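Local coordinates for DUF115 domain-containing protein (PDB 5MU5) that probably transfers sugar to flagellin, as a Maf-type glycosyltransferase involved in the formation of bacterial flagella, at residues Pro116-Gly121 / Asp616-Phe621. Numbering follows the deposited sequence.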
loop_
_atom_site.group_PDB
_atom_site.type_symbol
_atom_site.label_atom_id
_atom_site.label_comp_id
_atom_site.label_asym_id
_atom_site.label_seq_id
_atom_site.Cartn_x
_atom_site.Cartn_y
_atom_site.Cartn_z
ATOM N N PRO A 116 12.019 -11.676 22.501
ATOM C CA PRO A 116 13.158 -10.996 23.101
ATOM C C PRO A 116 13.145 -11.054 24.647
ATOM O O PRO A 116 12.079 -11.033 25.267
ATOM C CB PRO A 116 12.975 -9.546 22.634
ATOM C CG PRO A 116 12.126 -9.634 21.427
ATOM C CD PRO A 116 11.188 -10.755 21.721
ATOM N N GLU A 117 14.325 -11.127 25.249
ATOM C CA GLU A 117 14.463 -11.007 26.704
ATOM C C GLU A 117 14.720 -9.567 27.139
ATOM O O GLU A 117 14.866 -9.295 28.324
ATOM C CB GLU A 117 15.584 -11.902 27.225
ATOM C CG GLU A 117 15.089 -13.271 27.669
ATOM C CD GLU A 117 16.218 -14.216 28.064
ATOM O OE1 GLU A 117 17.385 -13.768 28.172
ATOM O OE2 GLU A 117 15.935 -15.416 28.270
ATOM N N GLU A 118 14.753 -8.652 26.184
ATOM C CA GLU A 118 15.027 -7.255 26.448
ATOM C C GLU A 118 13.791 -6.401 26.111
ATOM O O GLU A 118 13.012 -6.733 25.225
ATOM C CB GLU A 118 16.240 -6.811 25.606
ATOM C CG GLU A 118 16.090 -7.069 24.092
ATOM C CD GLU A 118 17.237 -6.535 23.240
ATOM O OE1 GLU A 118 18.329 -6.240 23.788
ATOM O OE2 GLU A 118 17.035 -6.405 22.005
ATOM N N SER A 119 13.602 -5.316 26.844
ATOM C CA SER A 119 12.586 -4.325 26.492
ATOM C C SER A 119 13.164 -3.519 25.346
ATOM O O SER A 119 14.379 -3.368 25.253
ATOM C CB SER A 119 12.269 -3.388 27.663
ATOM O OG SER A 119 11.355 -3.989 28.555
ATOM N N GLY A 120 12.307 -2.996 24.482
ATOM C CA GLY A 120 12.773 -2.197 23.354
ATOM C C GLY A 120 11.682 -1.936 22.332
ATOM O O GLY A 120 10.544 -1.629 22.696
ATOM N N GLY A 121 12.018 -2.063 21.054
ATOM C CA GLY A 121 11.069 -1.805 19.973
ATOM C C GLY A 121 11.082 -0.346 19.536
ATOM O O GLY A 121 11.198 0.581 20.372
ATOM N N ASP A 616 25.305 -11.165 25.885
ATOM C CA ASP A 616 26.600 -10.475 25.926
ATOM C C ASP A 616 27.435 -10.658 24.653
ATOM O O ASP A 616 28.488 -10.055 24.528
ATOM C CB ASP A 616 27.416 -10.876 27.167
ATOM C CG ASP A 616 27.773 -12.358 27.193
ATOM O OD1 ASP A 616 27.223 -13.135 26.377
ATOM O OD2 ASP A 616 28.606 -12.743 28.044
ATOM N N ARG A 617 26.975 -11.496 23.729
ATOM C CA ARG A 617 27.621 -11.637 22.428
ATOM C C ARG A 617 26.790 -10.961 21.314
ATOM O O ARG A 617 27.026 -11.188 20.132
ATOM C CB ARG A 617 27.853 -13.120 22.109
ATOM C CG ARG A 617 28.881 -13.788 23.029
ATOM C CD ARG A 617 29.106 -15.266 22.696
ATOM N NE ARG A 617 29.678 -15.426 21.361
ATOM C CZ ARG A 617 29.644 -16.542 20.631
ATOM N NH1 ARG A 617 29.093 -17.647 21.081
ATOM N NH2 ARG A 617 30.180 -16.548 19.422
ATOM N N LYS A 618 25.824 -10.132 21.695
ATOM C CA LYS A 618 24.975 -9.431 20.722
ATOM C C LYS A 618 25.790 -8.614 19.700
ATOM O O LYS A 618 25.447 -8.605 18.516
ATOM C CB LYS A 618 23.966 -8.525 21.451
ATOM C CG LYS A 618 22.949 -7.843 20.553
ATOM C CD LYS A 618 21.948 -7.039 21.373
ATOM C CE LYS A 618 21.097 -6.180 20.462
ATOM N NZ LYS A 618 20.143 -5.312 21.198
ATOM N N ALA A 619 26.858 -7.953 20.151
ATOM C CA ALA A 619 27.729 -7.145 19.272
ATOM C C ALA A 619 28.325 -7.951 18.123
ATOM O O ALA A 619 28.531 -7.404 17.034
ATOM C CB ALA A 619 28.842 -6.467 20.069
ATOM N N GLU A 620 28.591 -9.237 18.359
ATOM C CA GLU A 620 29.109 -10.118 17.315
ATOM C C GLU A 620 28.072 -10.267 16.229
ATOM O O GLU A 620 28.413 -10.293 15.055
ATOM C CB GLU A 620 29.450 -11.501 17.852
ATOM C CG GLU A 620 30.576 -11.535 18.870
ATOM C CD GLU A 620 30.766 -12.915 19.500
ATOM O OE1 GLU A 620 30.512 -13.932 18.827
ATOM O OE2 GLU A 620 31.198 -12.996 20.668
ATOM N N PHE A 621 26.805 -10.360 16.613
ATOM C CA PHE A 621 25.744 -10.496 15.622
ATOM C C PHE A 621 25.551 -9.206 14.864
ATOM O O PHE A 621 25.293 -9.225 13.670
ATOM C CB PHE A 621 24.438 -10.941 16.252
ATOM C CG PHE A 621 23.391 -11.347 15.247
ATOM C CD1 PHE A 621 23.680 -12.252 14.251
ATOM C CD2 PHE A 621 22.107 -10.846 15.331
ATOM C CE1 PHE A 621 22.714 -12.631 13.336
ATOM C CE2 PHE A 621 21.136 -11.226 14.427
ATOM C CZ PHE A 621 21.445 -12.112 13.419
#
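Lys618 reaches across to Glu118 in a long, weak salt bridge, and this ion pair is the whole contact. Lys618 opens the first turn of helix 618-646. Its CB points toward the loop that holds Glu118. CG lies anti to the backbone N (chi1 -175°), and CD, CE and NZ continue in a fully extended zigzag. Along the way the side chain rests on Val612. Only the charged tip touches the segment 116-121. NZ is shared by both carboxylate oxygens, 3.3 Å from Glu118 OE1 and 3.4 Å from Glu118 OE2. Both hydrogen bonds are weak. Glu118 reaches the other way to meet it, its chain also stretched out past CG. Two stretched side chains therefore span a gap of 11.7 Å between Glu118 CA and Lys618 CA. The pair is partly exposed, so solvent probably weakens the attraction.

Well away from this pair, Arg617 at the N-cap position grips Glu620 side-on. Arg617 NH2 lies 2.7 Å from Glu620 OE1, and Arg617 NE lies 2.9 Å from Glu620 OE2. Arg617 NH2 also bonds to Ser108 O.

The bridge joins the Maf N-terminal domain to the helical bundle domain at the protein surface. The loop of Glu118 leads into strand 123-127. One turn further along helix 618-646, the buried Phe621 packs against helices 92-107 and 589-609 and strand 612-613.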